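PDB 2UVK: N-acetylneuraminate epimerase from Escherichia coli, which catalyses the interconversion of the alpha and beta anomers of N-acetylneuraminic acid, speeding conversion of the alpha form to the beta form. Local coordinates for residues B[189-194]-B[206-210]; B[107-112]-B[123-129]; B[244-248]-B[307-312]; B[217-221]-B[233-239]; B[167-171]-B[182-186]. All coordinates share one frame. Numbering follows the deposited sequence.

Overall arrangement
The five contacts follow one another along a six-bladed beta-propeller built from kelch repeats; none nests in or crosses another. Interaction 2 comes first, closing the hairpin of strands 112-117 and 120-125 in the third blade. Interaction 5 then closes the outer hairpin of that blade, so the two are joined through Thr124 and Phe169. Interaction 1 folds the loop into the fourth blade back over the end of strand 202-206, and interaction 4 secures that blade's outer edge. Interaction 3 makes the longest closure, spanning the whole fifth blade to reach the sixth. Near the middle, Gly111, Gly193 and Gly245 link interactions 2, 1 and 3 by backbone hydrogen bonds.

Interaction 1: residues B[189-194]-B[206-210]; sequences YGTAGA and INGEA
Tyr189, in the p rotamer (chi1 52°), leans its ring on the methyl of Ala210, CE1 to CB 4.5 Å, while its OH bonds Thr216. From there the extended chain 189-192 runs antiparallel to 208-210. Ala192 and Glu209 form a single hydrogen-bonded pair with CA atoms 5.0 Å apart: Ala192 N donates to Glu209 O at 2.9 Å, and Glu209 N to Ala192 O at 2.7 Å. Their CB atoms are 4.4 Å apart. Thr191 CA also approaches Glu209 O at 3.0 Å in a CA-H...O contact.

Gly193 (phi 87°, psi 21°) then turns the chain, and Gly208 (106°, 165°) passes so close that a CB would clash with Thr191 CB and Ala194 N. Beyond the turn Ala194 CA lies 3.4 Å from Ile206 O, and Ala194 CB 3.2 Å from Asn207 O. A water bridges Gly190 O and Ala210 O, 2.8 Å from each.

Asn207 and Gly208 sit where kelch repeats carry their double glycine, after the second strand of a blade. Glu209, the predicted proton acceptor, has chi1 -78° and chi2 -165°; its OE2 makes a salt bridge with Arg215 and accepts from Gly213 N. Backbone bonds therefore fix its main chain and leave the carboxylate to partners beyond this contact, consistent with a role in catalysis.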
# COMPACT_ATOMS: atom_id res chain seq x y z
N TYR B 189 2.28 13.27 6.33
CA TYR B 189 1.68 12.73 5.11
C TYR B 189 2.78 12.48 4.08
O TYR B 189 3.86 13.06 4.16
CB TYR B 189 0.63 13.69 4.54
CG TYR B 189 1.14 15.09 4.36
CD1 TYR B 189 1.77 15.49 3.19
CD2 TYR B 189 1.04 16.03 5.39
CE1 TYR B 189 2.27 16.75 3.04
CE2 TYR B 189 1.55 17.30 5.24
CZ TYR B 189 2.17 17.68 4.07
OH TYR B 189 2.69 18.94 3.94
N GLY B 190 2.50 11.62 3.11
CA GLY B 190 3.42 11.38 2.00
C GLY B 190 3.16 12.33 0.86
O GLY B 190 2.11 12.94 0.79
N THR B 191 4.17 12.49 0.01
CA THR B 191 4.08 13.30 -1.19
C THR B 191 4.57 12.49 -2.39
O THR B 191 5.21 11.46 -2.24
CB THR B 191 5.00 14.54 -1.09
OG1 THR B 191 6.37 14.10 -0.99
CG2 THR B 191 4.60 15.44 0.12
N ALA B 192 4.28 13.03 -3.57
CA ALA B 192 4.80 12.50 -4.82
C ALA B 192 5.57 13.64 -5.50
O ALA B 192 5.05 14.72 -5.67
CB ALA B 192 3.66 12.00 -5.70
N GLY B 193 6.83 13.44 -5.84
CA GLY B 193 7.62 14.47 -6.47
C GLY B 193 8.33 15.45 -5.55
O GLY B 193 8.72 16.54 -5.98
N ALA B 194 8.53 15.06 -4.30
CA ALA B 194 9.40 15.84 -3.41
C ALA B 194 10.84 15.71 -3.94
O ALA B 194 11.16 14.77 -4.71
CB ALA B 194 9.32 15.34 -1.98
N ILE B 206 11.73 17.92 0.32
CA ILE B 206 11.31 19.27 0.02
C ILE B 206 10.13 19.31 -0.95
O ILE B 206 10.24 18.85 -2.09
CB ILE B 206 12.47 20.15 -0.53
CG1 ILE B 206 13.72 20.07 0.39
CG2 ILE B 206 12.01 21.57 -0.71
CD1 ILE B 206 14.98 20.64 -0.20
N ASN B 207 9.03 19.89 -0.49
CA ASN B 207 7.83 20.09 -1.28
C ASN B 207 7.27 18.76 -1.84
O ASN B 207 7.33 17.75 -1.15
CB ASN B 207 8.06 21.14 -2.38
CG ASN B 207 8.22 22.56 -1.86
OD1 ASN B 207 8.59 22.82 -0.69
ND2 ASN B 207 7.94 23.49 -2.74
N GLY B 208 6.76 18.75 -3.09
CA GLY B 208 6.06 17.59 -3.62
C GLY B 208 4.55 17.75 -3.70
O GLY B 208 3.97 18.66 -3.06
N GLU B 209 3.90 16.87 -4.44
CA GLU B 209 2.44 16.84 -4.48
C GLU B 209 1.90 16.17 -3.24
O GLU B 209 2.39 15.10 -2.88
CB GLU B 209 1.93 16.05 -5.69
CG GLU B 209 1.99 16.79 -7.00
CD GLU B 209 1.14 16.09 -8.08
OE1 GLU B 209 1.10 14.86 -8.10
OE2 GLU B 209 0.44 16.79 -8.85
N ALA B 210 0.90 16.79 -2.59
CA ALA B 210 0.12 16.12 -1.54
C ALA B 210 -1.04 15.30 -2.08
O ALA B 210 -1.52 14.40 -1.43
CB ALA B 210 -0.43 17.14 -0.50
O HOH W 1 -0.69 13.18 0.92
O HOH W 2 9.95 19.11 -5.45

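Interaction 2: residues B[107-112]-B[123-129]; sequences MGMAGH and VTGGVNQ
Met107, a selenomethionine, enters in extended conformation (phi -130°, psi 144°) and packs on Phe165 of the second subunit. Gly108 follows beside Gln129, CA to CA 5.2 Å; a CB here would clash with Gln129 CB. One water accepts from Gly108 N (3.3 Å) and Gln129 N (3.1 Å), and another donates to Gly108 O (2.9 Å) and Gly125 O (2.7 Å). Met109, also selenomethionine, brings SE to 4.0 Å from Val123 CG1. Ala110 O accepts from Val127 N at 3.0 Å, its CB 4.3 Å from Val127 CG2. Gly111 (phi 88°, psi 0°) turns the chain, setting His112 CA 4.1 Å from Gly126 CA. The His112 ring (chi1 58°, p) brings CD2 to 3.9 Å from Val123 CG1 while NE2 bonds Phe71 O.

Gly125 (81°, 178°) and Gly126 (111°, 159°) are the kelch double glycine. Polar links are thus one backbone hydrogen bond and bridging waters, apolar side chains filling in; a CB on Gly126 would crowd Ala110 O, while positive phi sets Gly125.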
# COMPACT_ATOMS: atom_id res chain seq x y z
N MSE B 107 5.15 -1.27 -1.57
CA MSE B 107 4.36 -0.23 -2.24
C MSE B 107 4.90 0.02 -3.64
O MSE B 107 6.11 -0.05 -3.87
CB MSE B 107 4.38 1.07 -1.43
CG MSE B 107 3.30 1.17 -0.31
SE MSE B 107 3.66 0.15 1.31
CE MSE B 107 5.16 1.18 2.04
N GLY B 108 4.02 0.29 -4.60
CA GLY B 108 4.47 0.78 -5.87
C GLY B 108 5.30 2.03 -5.63
O GLY B 108 5.16 2.70 -4.60
N MSE B 109 6.16 2.36 -6.58
CA MSE B 109 7.11 3.46 -6.45
C MSE B 109 7.09 4.33 -7.69
O MSE B 109 7.73 4.02 -8.70
CB MSE B 109 8.50 2.88 -6.21
CG MSE B 109 8.59 2.16 -4.89
SE MSE B 109 10.39 1.42 -4.56
CE MSE B 109 10.32 -0.05 -5.86
N ALA B 110 6.32 5.42 -7.64
CA ALA B 110 6.34 6.48 -8.65
C ALA B 110 6.04 7.80 -8.00
O ALA B 110 4.99 7.93 -7.39
CB ALA B 110 5.34 6.22 -9.79
N GLY B 111 6.98 8.75 -8.12
CA GLY B 111 6.92 9.97 -7.35
C GLY B 111 7.60 9.84 -6.00
O GLY B 111 7.63 10.79 -5.22
N HIS B 112 8.13 8.67 -5.73
CA HIS B 112 8.94 8.42 -4.55
C HIS B 112 10.28 9.15 -4.66
O HIS B 112 10.72 9.60 -5.74
CB HIS B 112 9.17 6.92 -4.38
CG HIS B 112 9.83 6.28 -5.55
ND1 HIS B 112 9.33 6.37 -6.84
CD2 HIS B 112 10.96 5.53 -5.64
CE1 HIS B 112 10.14 5.73 -7.66
NE2 HIS B 112 11.12 5.20 -6.95
N VAL B 123 13.52 4.61 0.78
CA VAL B 123 12.46 5.06 -0.14
C VAL B 123 11.27 5.58 0.66
O VAL B 123 10.85 4.96 1.63
CB VAL B 123 11.98 3.88 -1.03
CG1 VAL B 123 10.79 4.31 -1.89
CG2 VAL B 123 13.14 3.35 -1.90
N THR B 124 10.75 6.73 0.27
CA THR B 124 9.47 7.20 0.81
C THR B 124 8.77 8.00 -0.27
O THR B 124 9.37 8.34 -1.29
CB THR B 124 9.63 8.00 2.12
OG1 THR B 124 8.34 8.19 2.71
CG2 THR B 124 10.35 9.30 1.91
N GLY B 125 7.48 8.25 -0.04
CA GLY B 125 6.68 8.99 -1.01
C GLY B 125 6.18 8.14 -2.16
O GLY B 125 6.48 6.95 -2.27
N GLY B 126 5.43 8.79 -3.02
CA GLY B 126 4.89 8.16 -4.20
C GLY B 126 3.39 8.00 -4.16
O GLY B 126 2.75 7.97 -3.09
N VAL B 127 2.83 7.84 -5.36
CA VAL B 127 1.40 7.61 -5.49
C VAL B 127 1.02 6.23 -4.97
O VAL B 127 1.87 5.35 -4.77
CB VAL B 127 0.98 7.72 -6.97
CG1 VAL B 127 1.37 9.08 -7.54
CG2 VAL B 127 1.55 6.54 -7.81
N ASN B 128 -0.28 5.99 -4.80
CA ASN B 128 -0.81 4.69 -4.44
C ASN B 128 -0.98 3.87 -5.72
O ASN B 128 -1.62 4.33 -6.68
CB ASN B 128 -2.17 4.84 -3.75
CG ASN B 128 -2.82 3.53 -3.43
OD1 ASN B 128 -3.60 3.00 -4.24
ND2 ASN B 128 -2.52 2.98 -2.24
N GLN B 129 -0.44 2.67 -5.73
CA GLN B 129 -0.45 1.90 -6.98
C GLN B 129 -1.87 1.58 -7.44
O GLN B 129 -2.15 1.66 -8.64
CB GLN B 129 0.37 0.65 -6.85
CG GLN B 129 -0.16 -0.41 -6.06
CD GLN B 129 0.90 -1.45 -5.69
OE1 GLN B 129 1.96 -1.57 -6.37
NE2 GLN B 129 0.65 -2.19 -4.59
O HOH W 3 4.52 5.24 -5.37
O HOH W 4 1.19 1.40 -3.43
O HOH W 5 6.61 4.23 -2.56

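Interaction 3: residues B[244-248]-B[307-312]; sequences AGGFA and RAYGVS
Two hydrogen bonds span the segments. Tyr309 N donates to Gly245 O at 2.9 Å, and farther along Ala248 N donates to Ser312 OG at 3.1 Å, the serine being in the m rotamer (chi1 -72°). A water adds a third link, lying 2.9 Å from Gly245 O and accepting from Gly310 N (3.0 Å). Ala308 CA makes a CA-H...O contact to the same carbonyl, Gly245 O, at 3.3 Å.

Ring contacts supply the rest. Gly245, at phi 70° and psi 24°, lays its CA over the face of Tyr309, 3.8 Å from the ring centroid and 19° off the normal: a CH-pi contact that a CB would block. Tyr309 itself takes the left-handed angles 54°, 58°. Phe247 (chi1 -59°, chi2 -93°) fills the other end: its CZ is 3.6 Å from Arg307 CD and its CE1 3.5 Å from Gly310 CA. Arg307 NH1 bonds Gly323 O and NH2 makes a salt bridge with Asp334.

Ala244 CB meets Tyr309 OH at 3.5 Å, close to the predicted proton acceptor Glu209. The arrangement is the inner junction of adjacent blades in a kelch beta-propeller, where successive first strands, 247-251 and 311-315, converge around the central axis.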
# COMPACT_ATOMS: atom_id res chain seq x y z
N ALA B 244 6.41 20.70 -7.30
CA ALA B 244 6.84 19.32 -7.36
C ALA B 244 7.87 19.19 -8.49
O ALA B 244 7.93 20.02 -9.39
CB ALA B 244 5.69 18.39 -7.56
N GLY B 245 8.71 18.16 -8.42
CA GLY B 245 9.74 17.98 -9.42
C GLY B 245 10.85 19.01 -9.37
O GLY B 245 11.53 19.25 -10.36
N GLY B 246 11.05 19.63 -8.21
CA GLY B 246 12.19 20.52 -8.02
C GLY B 246 13.52 19.78 -7.92
O GLY B 246 13.58 18.56 -7.76
N PHE B 247 14.60 20.57 -7.99
CA PHE B 247 15.98 20.09 -7.91
C PHE B 247 16.60 20.45 -6.57
O PHE B 247 16.30 21.51 -5.99
CB PHE B 247 16.81 20.74 -9.01
CG PHE B 247 16.30 20.45 -10.40
CD1 PHE B 247 16.81 19.38 -11.12
CD2 PHE B 247 15.34 21.27 -10.98
CE1 PHE B 247 16.33 19.12 -12.38
CE2 PHE B 247 14.87 20.98 -12.23
CZ PHE B 247 15.39 19.93 -12.94
N ALA B 248 17.50 19.61 -6.08
CA ALA B 248 18.06 19.89 -4.74
C ALA B 248 19.39 19.22 -4.50
O ALA B 248 19.68 18.16 -5.04
CB ALA B 248 17.08 19.51 -3.66
N ARG B 307 12.19 25.22 -14.77
CA ARG B 307 12.62 23.85 -15.05
C ARG B 307 12.15 22.95 -13.92
O ARG B 307 12.23 23.33 -12.76
CB ARG B 307 14.15 23.78 -15.17
CG ARG B 307 14.70 22.44 -15.62
CD ARG B 307 16.22 22.36 -15.41
NE ARG B 307 16.93 23.34 -16.22
CZ ARG B 307 17.82 23.07 -17.19
NH1 ARG B 307 18.21 21.84 -17.48
NH2 ARG B 307 18.38 24.08 -17.83
N ALA B 308 11.69 21.76 -14.27
CA ALA B 308 11.27 20.73 -13.34
C ALA B 308 11.57 19.36 -13.95
O ALA B 308 11.86 19.25 -15.15
CB ALA B 308 9.78 20.86 -13.01
N TYR B 309 11.50 18.32 -13.11
CA TYR B 309 11.58 16.93 -13.55
C TYR B 309 12.79 16.62 -14.40
O TYR B 309 12.71 16.18 -15.55
CB TYR B 309 10.29 16.52 -14.26
CG TYR B 309 9.08 16.66 -13.36
CD1 TYR B 309 8.86 15.76 -12.33
CD2 TYR B 309 8.18 17.71 -13.52
CE1 TYR B 309 7.76 15.89 -11.49
CE2 TYR B 309 7.08 17.84 -12.70
CZ TYR B 309 6.87 16.93 -11.68
OH TYR B 309 5.78 17.04 -10.84
N GLY B 310 13.94 16.88 -13.79
CA GLY B 310 15.24 16.43 -14.29
C GLY B 310 15.97 15.63 -13.23
O GLY B 310 15.36 15.04 -12.35
N VAL B 311 17.29 15.56 -13.40
CA VAL B 311 18.16 14.85 -12.47
C VAL B 311 19.03 15.82 -11.64
O VAL B 311 19.52 16.78 -12.18
CB VAL B 311 19.05 13.84 -13.23
CG1 VAL B 311 20.16 13.27 -12.32
CG2 VAL B 311 18.17 12.73 -13.84
N SER B 312 19.07 15.59 -10.34
CA SER B 312 19.89 16.37 -9.40
C SER B 312 20.99 15.46 -8.87
O SER B 312 20.68 14.37 -8.39
CB SER B 312 19.05 16.80 -8.19
OG SER B 312 18.12 17.80 -8.46
O HOH W 6 13.65 17.34 -10.85

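Interaction 4: residues B[217-221]-B[233-239]; sequences DAVFE and KLAPVSS
Segment 217-221 enters strand 219-223 and runs antiparallel to 233-239, which leaves the edge strand 230-233 and peels into loop. Phe220 and Lys233 are a non-hydrogen-bonded pair, CA to CA 4.8 Å. Leu234 N donates to Val219 O at 2.8 Å, and Val237 N to Asp217 O at 3.0 Å. Where the chains part, a water accepts from Val219 N (3.0 Å) and donates to Leu234 O (2.8 Å).

Asp217, chi1 66° (p), takes a hydrogen bond from Ser239 OG to OD2 at 2.7 Å, tying down the loop's far end. Val219 (chi1 t) puts CG2 3.6 Å from Val237 CG1 and CG1 4.0 Å from Leu234 CB. Phe220 CE1 touches Lys233 CG at 3.7 Å.

This is the outer edge of the fourth propeller blade. Trp188 covers Phe220 and makes a cation-pi contact with Lys233. Val219 and Val237 pack between Ile206 of strand 202-206 and Trp297 of strand 296-302 in the next blade.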
# COMPACT_ATOMS: atom_id res chain seq x y z
N ASP B 217 4.33 23.27 0.43
CA ASP B 217 5.58 24.01 0.59
C ASP B 217 6.40 23.47 1.77
O ASP B 217 7.42 24.03 2.12
CB ASP B 217 5.31 25.52 0.73
CG ASP B 217 4.59 25.85 2.00
OD1 ASP B 217 4.05 24.93 2.63
OD2 ASP B 217 4.56 27.06 2.35
N ALA B 218 5.97 22.33 2.32
CA ALA B 218 6.65 21.74 3.46
C ALA B 218 8.08 21.31 3.14
O ALA B 218 8.42 20.97 1.98
CB ALA B 218 5.86 20.57 4.01
N VAL B 219 8.89 21.26 4.20
CA VAL B 219 10.22 20.72 4.20
C VAL B 219 10.31 19.85 5.42
O VAL B 219 10.15 20.34 6.54
CB VAL B 219 11.30 21.79 4.29
CG1 VAL B 219 12.69 21.18 4.38
CG2 VAL B 219 11.14 22.76 3.15
N PHE B 220 10.54 18.56 5.24
CA PHE B 220 10.71 17.64 6.35
C PHE B 220 12.16 17.23 6.50
O PHE B 220 12.86 17.01 5.53
CB PHE B 220 9.85 16.40 6.14
CG PHE B 220 8.40 16.70 5.93
CD1 PHE B 220 7.59 17.02 7.00
CD2 PHE B 220 7.84 16.63 4.65
CE1 PHE B 220 6.28 17.29 6.81
CE2 PHE B 220 6.50 16.89 4.46
CZ PHE B 220 5.71 17.22 5.54
N GLU B 221 12.60 17.09 7.75
CA GLU B 221 13.90 16.62 8.07
C GLU B 221 13.78 15.29 8.78
O GLU B 221 13.06 15.14 9.79
CB GLU B 221 14.58 17.64 8.99
CG GLU B 221 15.99 17.34 9.32
CD GLU B 221 16.51 18.40 10.24
OE1 GLU B 221 16.20 18.28 11.46
OE2 GLU B 221 17.11 19.37 9.72
N LYS B 233 9.30 19.03 11.05
CA LYS B 233 8.88 20.00 10.07
C LYS B 233 9.77 21.20 10.16
O LYS B 233 9.80 21.87 11.20
CB LYS B 233 7.44 20.46 10.30
CG LYS B 233 6.39 19.51 9.82
CD LYS B 233 5.01 20.08 10.10
CE LYS B 233 3.92 19.28 9.45
NZ LYS B 233 2.60 19.84 9.79
N LEU B 234 10.48 21.49 9.09
CA LEU B 234 11.32 22.66 9.02
C LEU B 234 10.54 23.83 8.46
O LEU B 234 9.37 23.72 8.12
CB LEU B 234 12.60 22.40 8.21
CG LEU B 234 13.56 21.29 8.64
CD1 LEU B 234 14.87 21.40 7.85
CD2 LEU B 234 13.80 21.33 10.15
N ALA B 235 11.21 24.98 8.34
CA ALA B 235 10.60 26.12 7.70
C ALA B 235 10.30 25.76 6.26
O ALA B 235 11.12 25.10 5.62
CB ALA B 235 11.53 27.33 7.75
N PRO B 236 9.13 26.15 5.76
CA PRO B 236 8.78 25.88 4.39
C PRO B 236 9.55 26.71 3.38
O PRO B 236 10.24 27.69 3.72
CB PRO B 236 7.30 26.22 4.34
CG PRO B 236 7.10 27.20 5.47
CD PRO B 236 8.06 26.84 6.50
N VAL B 237 9.39 26.32 2.12
CA VAL B 237 10.06 26.96 1.02
C VAL B 237 9.16 26.85 -0.21
O VAL B 237 8.35 25.93 -0.33
CB VAL B 237 11.46 26.36 0.78
CG1 VAL B 237 11.33 24.93 0.26
CG2 VAL B 237 12.28 27.21 -0.18
N SER B 238 9.31 27.82 -1.10
CA SER B 238 8.44 27.98 -2.25
C SER B 238 6.98 28.20 -1.82
O SER B 238 6.04 27.69 -2.41
CB SER B 238 8.61 26.79 -3.22
OG SER B 238 8.37 27.22 -4.55
N SER B 239 6.80 29.03 -0.79
CA SER B 239 5.47 29.27 -0.27
C SER B 239 4.74 30.30 -1.14
O SER B 239 5.37 31.15 -1.77
CB SER B 239 5.53 29.79 1.18
OG SER B 239 6.40 29.02 2.00
O HOH W 7 7.51 22.15 6.76

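Interaction 5: residues B[167-171]-B[182-186]; sequences NKFLL and YAGES
A classic beta bulge interrupts the outer hairpin of the third propeller blade, where strand 169-174 pairs with strand 179-185; this edge belongs to the dimer interface. The short strands 169-171 and 182-185 run antiparallel at 153°, their axes approaching to 4.3 Å. Phe169 faces Glu185 as a non-hydrogen-bonded pair (CA to CA 4.1 Å), Leu170 faces Gly184 as a hydrogen-bonded pair (4.8 Å between CA atoms), and the register then slips by one so that Leu171 meets Tyr182.

Ser186 N donates to Lys168 O at 2.9 Å, Leu170 N to Gly184 O at 2.8 Å, and Ala183 N to Leu170 O at 2.8 Å. Ala183 (phi -115°, psi -10°) and Gly184 (147°, -169°) both face Leu170, whose CG lies 3.9 Å from Ala183 CB. Asn167 opens the strand with an Asx turn, its OD1 3.0 Å from Phe169 N.

Phe169, Leu171, Tyr182 and Glu185 share one face, where Phe169 CD1 meets Tyr182 CE1 at 3.8 Å, edge to edge. Phe169 also packs on Phe169 of the second subunit. Lys168 NZ and Glu185 OE2 form a long salt bridge at 3.9 Å, and each also pairs reciprocally with Glu185 or Lys168 of that subunit. One water accepts from Lys168 NZ at 2.7 Å and donates to Ser186 O at 2.6 Å, while Tyr182 OH donates to Glu185 OE1 at 2.6 Å.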
# COMPACT_ATOMS: atom_id res chain seq x y z
N ASN B 167 2.43 7.61 -0.23
CA ASN B 167 3.15 6.73 0.69
C ASN B 167 3.92 7.52 1.74
O ASN B 167 4.90 8.20 1.41
CB ASN B 167 4.15 5.86 -0.07
CG ASN B 167 4.77 4.80 0.80
OD1 ASN B 167 4.34 4.58 1.93
ND2 ASN B 167 5.78 4.08 0.26
N LYS B 168 3.46 7.43 2.99
CA LYS B 168 4.13 8.10 4.10
C LYS B 168 5.15 7.21 4.80
O LYS B 168 5.89 7.68 5.67
CB LYS B 168 3.12 8.62 5.15
CG LYS B 168 2.41 7.56 5.92
CD LYS B 168 1.55 8.16 7.05
CE LYS B 168 0.85 7.13 7.86
NZ LYS B 168 0.23 7.78 9.09
N PHE B 169 5.19 5.92 4.45
CA PHE B 169 6.12 4.98 5.07
C PHE B 169 7.52 5.19 4.54
O PHE B 169 7.72 5.64 3.42
CB PHE B 169 5.70 3.54 4.84
CG PHE B 169 4.43 3.18 5.52
CD1 PHE B 169 4.43 2.85 6.87
CD2 PHE B 169 3.23 3.17 4.84
CE1 PHE B 169 3.28 2.49 7.51
CE2 PHE B 169 2.07 2.81 5.47
CZ PHE B 169 2.10 2.49 6.82
N LEU B 170 8.50 4.85 5.38
CA LEU B 170 9.90 4.84 5.00
C LEU B 170 10.33 3.38 4.89
O LEU B 170 10.17 2.60 5.85
CB LEU B 170 10.75 5.56 6.05
CG LEU B 170 12.24 5.74 5.74
CD1 LEU B 170 12.46 6.65 4.59
CD2 LEU B 170 12.97 6.27 6.99
N LEU B 171 10.84 3.00 3.72
CA LEU B 171 11.22 1.63 3.41
C LEU B 171 12.74 1.59 3.25
O LEU B 171 13.33 2.56 2.78
CB LEU B 171 10.57 1.20 2.09
CG LEU B 171 9.06 1.47 1.90
CD1 LEU B 171 8.65 1.03 0.47
CD2 LEU B 171 8.23 0.80 2.96
N TYR B 182 10.57 -2.39 6.86
CA TYR B 182 10.00 -1.20 7.46
C TYR B 182 11.11 -0.41 8.17
O TYR B 182 11.83 -0.97 9.03
CB TYR B 182 8.94 -1.59 8.47
CG TYR B 182 8.37 -0.43 9.26
CD1 TYR B 182 7.21 0.22 8.85
CD2 TYR B 182 8.99 0.04 10.43
CE1 TYR B 182 6.69 1.29 9.56
CE2 TYR B 182 8.48 1.11 11.14
CZ TYR B 182 7.32 1.73 10.71
OH TYR B 182 6.78 2.79 11.43
N ALA B 183 11.26 0.86 7.82
CA ALA B 183 12.28 1.75 8.41
C ALA B 183 11.70 2.90 9.22
O ALA B 183 12.43 3.59 9.94
CB ALA B 183 13.20 2.26 7.33
N GLY B 184 10.39 3.11 9.13
CA GLY B 184 9.73 4.22 9.80
C GLY B 184 8.55 4.74 9.02
O GLY B 184 8.12 4.12 8.06
N GLU B 185 8.05 5.88 9.44
CA GLU B 185 6.94 6.54 8.77
C GLU B 185 6.78 7.96 9.21
O GLU B 185 7.09 8.32 10.36
CB GLU B 185 5.64 5.79 8.99
CG GLU B 185 5.14 5.79 10.38
CD GLU B 185 4.04 4.79 10.57
OE1 GLU B 185 4.37 3.60 10.75
OE2 GLU B 185 2.84 5.19 10.52
N SER B 186 6.30 8.77 8.30
CA SER B 186 6.09 10.18 8.59
C SER B 186 4.98 10.34 9.60
O SER B 186 3.93 9.70 9.48
CB SER B 186 5.70 10.93 7.35
OG SER B 186 5.50 12.28 7.65
O HOH W 8 2.19 8.34 10.84